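Local structure of pyridoxamine 5'-phosphate oxidase-related, FMN-binding (Mycobacterium smegmatis, 3F7E) at residues E9-R14 with W35-D39; A21-P25 with N56-N60; V79-D85 with I119-A125. The protein probably binds the deazaflavin coenzyme F420 and uses it to reduce carbon-carbon double bonds, as related F420-dependent reductases do with aflatoxins. Where two conformers were deposited one is given. Numbering follows the deposited sequence.

Interaction 1: residues E9-R14 with W35-D39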
loop_
_atom_site.group_PDB
_atom_site.type_symbol
_atom_site.label_atom_id
_atom_site.label_comp_id
_atom_site.label_asym_id
_atom_site.label_seq_id
_atom_site.Cartn_x
_atom_site.Cartn_y
_atom_site.Cartn_z
ATOM N N GLU A 9 14.064 -1.800 -11.557
ATOM C CA GLU A 9 14.857 -1.695 -10.353
ATOM C C GLU A 9 15.080 -0.225 -9.983
ATOM O O GLU A 9 15.248 0.097 -8.812
ATOM C CB GLU A 9 16.188 -2.443 -10.483
ATOM C CG GLU A 9 16.902 -2.631 -9.165
ATOM C CD GLU A 9 18.014 -3.670 -9.153
ATOM O OE1 GLU A 9 18.678 -3.758 -8.124
ATOM O OE2 GLU A 9 18.256 -4.352 -10.181
ATOM N N SER A 10 15.058 0.646 -10.994
ATOM C CA SER A 10 15.178 2.075 -10.786
ATOM C C SER A 10 14.177 2.631 -9.769
ATOM O O SER A 10 14.517 3.571 -9.038
ATOM C CB SER A 10 15.022 2.794 -12.122
ATOM O OG SER A 10 13.893 2.305 -12.816
ATOM N N LEU A 11 12.957 2.073 -9.727
ATOM C CA LEU A 11 11.918 2.514 -8.782
ATOM C C LEU A 11 12.359 2.216 -7.368
ATOM O O LEU A 11 12.113 3.019 -6.482
ATOM C CB LEU A 11 10.536 1.891 -9.059
ATOM C CG LEU A 11 9.720 2.500 -10.196
ATOM C CD1 LEU A 11 8.525 1.621 -10.483
ATOM C CD2 LEU A 11 9.293 3.925 -9.825
ATOM N N LEU A 12 13.057 1.099 -7.160
ATOM C CA LEU A 12 13.522 0.735 -5.829
ATOM C C LEU A 12 14.737 1.529 -5.405
ATOM O O LEU A 12 15.062 1.557 -4.225
ATOM C CB LEU A 12 13.837 -0.750 -5.759
ATOM C CG LEU A 12 12.649 -1.670 -6.024
ATOM C CD1 LEU A 12 13.115 -3.122 -5.955
ATOM C CD2 LEU A 12 11.502 -1.442 -5.014
ATOM N N GLU A 13 15.440 2.139 -6.374
ATOM C CA GLU A 13 16.605 2.969 -6.048
ATOM C C GLU A 13 16.274 4.411 -5.674
ATOM O O GLU A 13 17.124 5.176 -5.205
ATOM C CB GLU A 13 17.601 2.940 -7.219
ATOM C CG GLU A 13 18.243 1.546 -7.351
ATOM C CD GLU A 13 19.227 1.427 -8.511
ATOM O OE1 GLU A 13 19.330 2.361 -9.312
ATOM O OE2 GLU A 13 19.901 0.383 -8.630
ATOM N N ARG A 14 15.028 4.785 -5.910
ATOM C CA ARG A 14 14.578 6.147 -5.677
ATOM C C ARG A 14 14.008 6.330 -4.269
ATOM O O ARG A 14 13.466 5.371 -3.678
ATOM C CB ARG A 14 13.527 6.532 -6.722
ATOM C CG ARG A 14 14.141 6.658 -8.127
ATOM C CD ARG A 14 13.096 6.790 -9.209
ATOM N NE ARG A 14 12.281 7.997 -9.063
ATOM C CZ ARG A 14 11.213 8.285 -9.810
ATOM N NH1 ARG A 14 10.509 9.402 -9.591
ATOM N NH2 ARG A 14 10.837 7.456 -10.780
ATOM N N TRP A 35 9.317 4.585 4.552
ATOM C CA TRP A 35 10.618 4.653 3.891
ATOM C C TRP A 35 11.179 3.233 3.783
ATOM O O TRP A 35 10.916 2.385 4.656
ATOM C CB TRP A 35 11.541 5.566 4.695
ATOM C CG TRP A 35 11.165 7.071 4.617
ATOM C CD1 TRP A 35 10.391 7.686 3.666
ATOM C CD2 TRP A 35 11.623 8.114 5.484
ATOM N NE1 TRP A 35 10.301 9.042 3.918
ATOM C CE2 TRP A 35 11.064 9.324 5.023
ATOM C CE3 TRP A 35 12.434 8.136 6.623
ATOM C CZ2 TRP A 35 11.298 10.544 5.661
ATOM C CZ3 TRP A 35 12.661 9.356 7.261
ATOM C CH2 TRP A 35 12.107 10.540 6.765
ATOM N N PHE A 36 11.953 2.982 2.724
ATOM C CA PHE A 36 12.619 1.698 2.591
ATOM C C PHE A 36 14.018 1.925 2.047
ATOM O O PHE A 36 14.303 2.960 1.409
ATOM C CB PHE A 36 11.832 0.699 1.710
ATOM C CG PHE A 36 11.720 1.116 0.274
ATOM C CD1 PHE A 36 10.669 1.908 -0.140
ATOM C CD2 PHE A 36 12.690 0.772 -0.661
ATOM C CE1 PHE A 36 10.568 2.328 -1.457
ATOM C CE2 PHE A 36 12.607 1.190 -1.971
ATOM C CZ PHE A 36 11.537 1.963 -2.374
ATOM N N ALA A 37 14.873 0.923 2.223
ATOM C CA ALA A 37 16.185 0.889 1.571
ATOM C C ALA A 37 16.289 -0.400 0.767
ATOM O O ALA A 37 15.844 -1.434 1.225
ATOM C CB ALA A 37 17.311 0.947 2.605
ATOM N N TRP A 38 16.863 -0.339 -0.426
ATOM C CA TRP A 38 17.079 -1.490 -1.298
ATOM C C TRP A 38 18.559 -1.579 -1.611
ATOM O O TRP A 38 19.161 -0.584 -2.010
ATOM C CB TRP A 38 16.286 -1.271 -2.590
ATOM C CG TRP A 38 16.564 -2.234 -3.724
ATOM C CD1 TRP A 38 17.177 -1.941 -4.938
ATOM C CD2 TRP A 38 16.198 -3.614 -3.798
ATOM N NE1 TRP A 38 17.198 -3.052 -5.735
ATOM C CE2 TRP A 38 16.623 -4.097 -5.062
ATOM C CE3 TRP A 38 15.573 -4.502 -2.909
ATOM C CZ2 TRP A 38 16.414 -5.409 -5.469
ATOM C CZ3 TRP A 38 15.371 -5.809 -3.311
ATOM C CH2 TRP A 38 15.801 -6.256 -4.585
ATOM N N ASP A 39 19.152 -2.752 -1.410
ATOM C CA ASP A 39 20.585 -2.924 -1.662
ATOM C C ASP A 39 20.874 -3.770 -2.909
ATOM O O ASP A 39 22.022 -4.162 -3.119
ATOM C CB ASP A 39 21.285 -3.509 -0.416
ATOM C CG ASP A 39 20.916 -4.941 -0.139
ATOM O OD1 ASP A 39 21.479 -5.477 0.843
ATOM O OD2 ASP A 39 20.090 -5.514 -0.897
#

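Interaction 2: residues A21-P25 with N56-N60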
loop_
_atom_site.group_PDB
_atom_site.type_symbol
_atom_site.label_atom_id
_atom_site.label_comp_id
_atom_site.label_asym_id
_atom_site.label_seq_id
_atom_site.Cartn_x
_atom_site.Cartn_y
_atom_site.Cartn_z
ATOM N N ALA A 21 2.387 -3.925 3.181
ATOM C CA ALA A 21 1.241 -4.678 3.703
ATOM C C ALA A 21 1.697 -5.894 4.471
ATOM O O ALA A 21 2.604 -6.639 4.035
ATOM C CB ALA A 21 0.338 -5.124 2.553
ATOM N N THR A 22 1.044 -6.124 5.592
ATOM C CA THR A 22 1.259 -7.273 6.448
ATOM C C THR A 22 -0.130 -7.858 6.751
ATOM O O THR A 22 -1.138 -7.259 6.437
ATOM C CB THR A 22 1.979 -6.875 7.754
ATOM O OG1 THR A 22 1.248 -5.836 8.430
ATOM C CG2 THR A 22 3.441 -6.456 7.505
ATOM N N VAL A 23 -0.169 -9.033 7.373
ATOM C CA VAL A 23 -1.448 -9.648 7.712
ATOM C C VAL A 23 -1.473 -9.851 9.216
ATOM O O VAL A 23 -0.496 -10.345 9.800
ATOM C CB VAL A 23 -1.677 -11.005 6.966
ATOM C CG1 VAL A 23 -3.077 -11.495 7.177
ATOM C CG2 VAL A 23 -1.440 -10.866 5.489
ATOM N N ARG A 24 -2.603 -9.481 9.821
ATOM C CA ARG A 24 -2.796 -9.728 11.244
ATOM C C ARG A 24 -3.076 -11.221 11.527
ATOM O O ARG A 24 -3.497 -11.961 10.659
ATOM C CB ARG A 24 -3.963 -8.895 11.747
ATOM C CG ARG A 24 -3.773 -7.399 11.562
ATOM C CD ARG A 24 -5.007 -6.580 11.973
ATOM N NE ARG A 24 -4.692 -5.153 11.993
ATOM C CZ ARG A 24 -4.534 -4.427 13.102
ATOM N NH1 ARG A 24 -4.668 -4.984 14.303
ATOM N NH2 ARG A 24 -4.234 -3.136 13.008
ATOM N N PRO A 25 -2.845 -11.679 12.775
ATOM C CA PRO A 25 -3.206 -13.049 13.148
ATOM C C PRO A 25 -4.658 -13.428 12.869
ATOM O O PRO A 25 -4.931 -14.606 12.649
ATOM C CB PRO A 25 -2.910 -13.091 14.654
ATOM C CG PRO A 25 -1.768 -12.132 14.807
ATOM C CD PRO A 25 -2.156 -10.985 13.874
ATOM N N ASN A 56 2.527 -8.474 13.638
ATOM C CA ASN A 56 2.026 -9.163 12.447
ATOM C C ASN A 56 3.138 -10.019 11.832
ATOM O O ASN A 56 2.932 -11.207 11.495
ATOM C CB ASN A 56 1.534 -8.171 11.386
ATOM C CG ASN A 56 0.289 -7.420 11.803
ATOM O OD1 ASN A 56 -0.374 -7.775 12.782
ATOM N ND2 ASN A 56 -0.037 -6.388 11.038
ATOM N N ILE A 57 4.321 -9.436 11.658
ATOM C CA ILE A 57 5.412 -10.125 10.957
ATOM C C ILE A 57 6.013 -11.241 11.811
ATOM O O ILE A 57 6.487 -12.226 11.246
ATOM C CB ILE A 57 6.476 -9.139 10.411
ATOM C CG1 ILE A 57 7.095 -8.294 11.471
ATOM C CG2 ILE A 57 5.896 -8.247 9.345
ATOM C CD1 ILE A 57 8.450 -7.694 11.041
ATOM N N LYS A 58 5.959 -11.110 13.137
ATOM C CA LYS A 58 6.414 -12.198 13.993
ATOM C C LYS A 58 5.534 -13.430 13.836
ATOM O O LYS A 58 6.031 -14.558 13.954
ATOM C CB LYS A 58 6.483 -11.783 15.465
ATOM C CG LYS A 58 7.503 -10.687 15.750
ATOM C CD LYS A 58 8.933 -11.124 15.441
ATOM C CE LYS A 58 9.400 -12.150 16.440
ATOM N NZ LYS A 58 9.551 -11.520 17.789
ATOM N N ALA A 59 4.235 -13.246 13.555
ATOM C CA ALA A 59 3.316 -14.386 13.380
ATOM C C ALA A 59 3.160 -14.839 11.926
ATOM O O ALA A 59 2.834 -16.007 11.680
ATOM C CB ALA A 59 1.956 -14.060 13.996
ATOM N N ASN A 60 3.415 -13.942 10.967
ATOM C CA ASN A 60 3.277 -14.275 9.562
ATOM C C ASN A 60 4.327 -13.439 8.836
ATOM O O ASN A 60 4.161 -12.245 8.695
ATOM C CB ASN A 60 1.874 -13.936 9.063
ATOM C CG ASN A 60 1.666 -14.315 7.625
ATOM O OD1 ASN A 60 2.621 -14.484 6.851
ATOM N ND2 ASN A 60 0.393 -14.451 7.240
HETATM O O HOH W 1 2.466 -10.276 7.532
HETATM O O HOH W 2 0.252 -12.115 11.671
HETATM O O HOH W 3 -1.885 -14.189 9.179
#

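Interaction 3: residues V79-D85 with I119-A125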
loop_
_atom_site.group_PDB
_atom_site.type_symbol
_atom_site.label_atom_id
_atom_site.label_comp_id
_atom_site.label_asym_id
_atom_site.label_seq_id
_atom_site.Cartn_x
_atom_site.Cartn_y
_atom_site.Cartn_z
ATOM N N VAL A 79 6.063 -5.642 -4.952
ATOM C CA VAL A 79 7.051 -6.625 -4.491
ATOM C C VAL A 79 6.452 -7.496 -3.398
ATOM O O VAL A 79 6.141 -6.992 -2.345
ATOM C CB VAL A 79 8.310 -5.933 -3.892
ATOM C CG1 VAL A 79 9.419 -6.965 -3.557
ATOM C CG2 VAL A 79 8.869 -4.841 -4.847
ATOM N N ARG A 80 6.312 -8.797 -3.609
ATOM C CA ARG A 80 5.928 -9.700 -2.500
ATOM C C ARG A 80 7.209 -10.313 -1.943
ATOM O O ARG A 80 8.197 -10.456 -2.677
ATOM C CB ARG A 80 4.943 -10.758 -2.982
ATOM C CG ARG A 80 3.573 -10.168 -3.328
ATOM C CD ARG A 80 2.860 -10.981 -4.395
ATOM N NE ARG A 80 2.710 -12.359 -3.963
ATOM C CZ ARG A 80 2.709 -13.406 -4.793
ATOM N NH1 ARG A 80 2.597 -14.631 -4.284
ATOM N NH2 ARG A 80 2.840 -13.245 -6.128
ATOM N N GLY A 81 7.229 -10.648 -0.661
ATOM C CA GLY A 81 8.461 -11.217 -0.113
ATOM C C GLY A 81 8.236 -11.752 1.281
ATOM O O GLY A 81 7.101 -11.789 1.787
ATOM N N LEU A 82 9.332 -12.195 1.884
ATOM C CA LEU A 82 9.317 -12.756 3.226
ATOM C C LEU A 82 10.301 -12.027 4.119
ATOM O O LEU A 82 11.453 -11.744 3.706
ATOM C CB LEU A 82 9.708 -14.240 3.173
ATOM C CG LEU A 82 8.723 -15.190 2.476
ATOM C CD1 LEU A 82 9.342 -16.548 2.232
ATOM C CD2 LEU A 82 7.427 -15.346 3.257
ATOM N N VAL A 83 9.886 -11.737 5.357
ATOM C CA VAL A 83 10.829 -11.231 6.349
ATOM C C VAL A 83 11.789 -12.363 6.685
ATOM O O VAL A 83 11.376 -13.454 7.129
ATOM C CB VAL A 83 10.095 -10.761 7.623
ATOM C CG1 VAL A 83 11.098 -10.397 8.720
ATOM C CG2 VAL A 83 9.171 -9.594 7.283
ATOM N N GLU A 84 13.079 -12.111 6.463
ATOM C CA GLU A 84 14.083 -13.133 6.770
ATOM C C GLU A 84 15.009 -12.772 7.927
ATOM O O GLU A 84 15.752 -13.618 8.408
ATOM C CB GLU A 84 14.895 -13.484 5.531
ATOM C CG GLU A 84 15.725 -12.372 5.009
ATOM C CD GLU A 84 16.693 -12.818 3.878
ATOM O OE1 GLU A 84 17.666 -12.089 3.605
ATOM O OE2 GLU A 84 16.499 -13.901 3.281
ATOM N N ASP A 85 14.992 -11.510 8.354
ATOM C CA ASP A 85 15.774 -11.144 9.545
ATOM C C ASP A 85 15.138 -9.941 10.224
ATOM O O ASP A 85 14.482 -9.132 9.555
ATOM C CB ASP A 85 17.246 -10.861 9.175
ATOM C CG ASP A 85 18.211 -11.108 10.325
ATOM O OD1 ASP A 85 17.753 -11.462 11.440
ATOM O OD2 ASP A 85 19.434 -10.938 10.100
ATOM N N ILE A 119 13.945 -4.400 9.772
ATOM C CA ILE A 119 13.207 -5.543 9.199
ATOM C C ILE A 119 13.758 -5.813 7.804
ATOM O O ILE A 119 13.780 -4.893 6.981
ATOM C CB ILE A 119 11.683 -5.240 9.101
ATOM C CG1 ILE A 119 11.097 -4.813 10.450
ATOM C CG2 ILE A 119 10.931 -6.410 8.481
ATOM C CD1 ILE A 119 11.076 -5.867 11.476
ATOM N N VAL A 120 14.215 -7.043 7.554
ATOM C CA VAL A 120 14.892 -7.391 6.300
ATOM C C VAL A 120 13.997 -8.330 5.497
ATOM O O VAL A 120 13.638 -9.408 5.995
ATOM C CB VAL A 120 16.251 -8.091 6.588
ATOM C CG1 VAL A 120 16.970 -8.326 5.296
ATOM C CG2 VAL A 120 17.071 -7.237 7.551
ATOM N N VAL A 121 13.621 -7.913 4.286
ATOM C CA VAL A 121 12.671 -8.644 3.452
ATOM C C VAL A 121 13.343 -9.078 2.146
ATOM O O VAL A 121 13.924 -8.259 1.426
ATOM C CB VAL A 121 11.453 -7.748 3.103
ATOM C CG1 VAL A 121 10.568 -8.377 2.022
ATOM C CG2 VAL A 121 10.659 -7.430 4.365
ATOM N N ARG A 122 13.257 -10.373 1.855
ATOM C CA ARG A 122 13.759 -10.929 0.605
ATOM C C ARG A 122 12.595 -11.118 -0.362
ATOM O O ARG A 122 11.645 -11.825 -0.051
ATOM C CB ARG A 122 14.466 -12.252 0.834
ATOM C CG ARG A 122 15.062 -12.805 -0.481
ATOM C CD ARG A 122 16.034 -13.923 -0.243
ATOM N NE ARG A 122 17.111 -13.489 0.638
ATOM C CZ ARG A 122 18.246 -12.938 0.218
ATOM N NH1 ARG A 122 18.492 -12.795 -1.092
ATOM N NH2 ARG A 122 19.154 -12.568 1.110
ATOM N N PRO A 123 12.643 -10.459 -1.535
ATOM C CA PRO A 123 11.577 -10.621 -2.510
ATOM C C PRO A 123 11.354 -12.058 -2.959
ATOM O O PRO A 123 12.323 -12.817 -3.174
ATOM C CB PRO A 123 12.019 -9.733 -3.684
ATOM C CG PRO A 123 12.870 -8.672 -3.039
ATOM C CD PRO A 123 13.637 -9.469 -2.004
ATOM N N THR A 124 10.075 -12.392 -3.152
ATOM C CA THR A 124 9.645 -13.669 -3.739
ATOM C C THR A 124 8.959 -13.471 -5.084
ATOM O O THR A 124 8.863 -14.417 -5.857
ATOM C CB THR A 124 8.679 -14.417 -2.806
ATOM O OG1 THR A 124 7.592 -13.543 -2.513
ATOM C CG2 THR A 124 9.371 -14.880 -1.523
ATOM N N ALA A 125 8.501 -12.254 -5.385
ATOM C CA ALA A 125 7.785 -11.993 -6.637
ATOM C C ALA A 125 7.757 -10.489 -6.909
ATOM O O ALA A 125 7.748 -9.677 -5.982
ATOM C CB ALA A 125 6.339 -12.544 -6.589
HETATM O O HOH W 4 6.073 -13.970 -0.218
#

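Interaction 1: residues E9-R14 with W35-D39
Trp38, Leu12 and Phe36 carry most of this contact, which lays one turn of a weakly bonded helix against a short strand at the edge of the sheet. The indole of Trp38 lies beneath the helix: Leu12 CB sits over one face of its five-membered ring, 3.8 Å from the centroid, a CH-pi contact that suits a flat, electron-rich surface. At the ring's edge the indole nitrogen is satisfied as well, since Trp38 NE1 donates a hydrogen bond to Glu9 OE1 at 2.9 Å; the long, extended glutamate reaches across from a turn earlier in the helix. Phe36 points the same way from two residues back. Its CE2 lies 3.4 Å from Leu12 O, at the ring edge, and 4.2 Å from Leu12 CD2, so the CD2 methyl of Leu12 reaches the second aromatic ring. Behind this layer, Leu12 and Phe36 both reach Met65 of strand 62-68, Phe36 and Trp38 pack on Leu43 of strand 43-48, and Arg101, from helix 93-101, makes a cation-pi contact with Phe36.

Interaction 2: residues A21-P25 with N56-N60
As strand 18-23 runs out, its last residues meet the end of helix 52-59. Thr22 comes first, directing its side chain toward the helix: its hydroxyl OG1 accepts a 3.0 Å hydrogen bond from Asn56 ND2, while its methyl CG2 rests 3.6 Å from Ile57 CG2. A beta-branched residue with both a polar and an apolar arm thus serves two neighbours at once. Val23 sets its side chain beside Asn60, CB 4.0 Å from Asn60 ND2, and also engages the helix end through its backbone. Its N donates to water 1 (2.9 Å), which passes the bond to Asn60 O (2.8 Å), and its O accepts from water 2 (2.7 Å), which also donates to Asn56 O (2.8 Å). Water therefore bridges a gap too wide for direct backbone pairing. At Arg24 the chain leaves the strand, and CA lies 3.5 Å from Asn56 OD1, whose hydrogen-bonding partner is Gln52; water 3 links Arg24 O to Asn60 ND2, at 3.1 and 3.0 Å. Pro25 ends the walk by setting CG 4.3 Å from Ala59 CB, a small apolar patch near the surface. Asn60, the first residue to leave helical geometry, accepts a hydrogen bond from Ala62 N at OD1 and leads into strand 62-68, beside strand 18-23. Pro29 of the second subunit packs on Val23. This helix-to-strand connection is consistent with the split-barrel fold of the FMN-binding clan.

Interaction 3: residues V79-D85 with I119-A125
Two neighbouring antiparallel strands meet here with two irregularities in their register. Both are classic beta bulges: Thr124 and Ala125 face Arg80, and Glu84 and Asp85 face Val120. Between them, Gly81 fills the tightest place. Its CA comes 4.0 Å from Pro123 CA and 3.2 Å from Arg122 O, and a CB there would clash with Arg122 O and Val121 CG1, so the missing side chain lets the strands close up. Beside this hollow the rigid ring of Pro123 meets Val79, Pro123 CB to Val79 CG1 at 3.8 Å. Further along, Val83 CG2 is a bump between two others, 3.8 Å from Ile119 CG2 and 3.9 Å from Val121 CG2; these branched side chains suit extended backbone, and Ile57 also packs on Val83 and Ile119. On the face of Leu82 and Arg122, Arg122 stretches to Glu84, Arg122 NE donating to Glu84 OE2 at 2.7 Å and Arg122 NH2 to Glu84 OE1 at 2.9 Å. Main-chain bonds such as Leu82 N to Arg122 O (3.0 Å) and Arg122 N to Leu82 O (2.9 Å) hold the pair. The chemistry implies a common main-chain frame, with apolar packing round Val83 and Val121 and a two-pronged salt bridge between exposed side chains.

Overall arrangement
All three contacts reach one antiparallel sheet, but at different places in it. Interaction 3 lies within it, pairing two inner strands chiefly through main-chain bonds; interactions 1 and 2 each bring a helix to it, on opposite sides of the chain's centre, with centres about 23 Å apart. Interaction 2 lies farthest out, its centre about 14 Å from that of the chain. Interaction 3 touches both: Trp38 CZ3 packs 3.8 Å from Pro123 CG, and Ile57 CD1 lies 3.2 Å from Ile119 CD1, so apolar side chains run on from one contact to the next. Interaction 1 relies on aromatic rings, interaction 2 on asparagine and ordered water. Each mixes buried with exposed residues; the charged pair of interaction 3 lies at its surface.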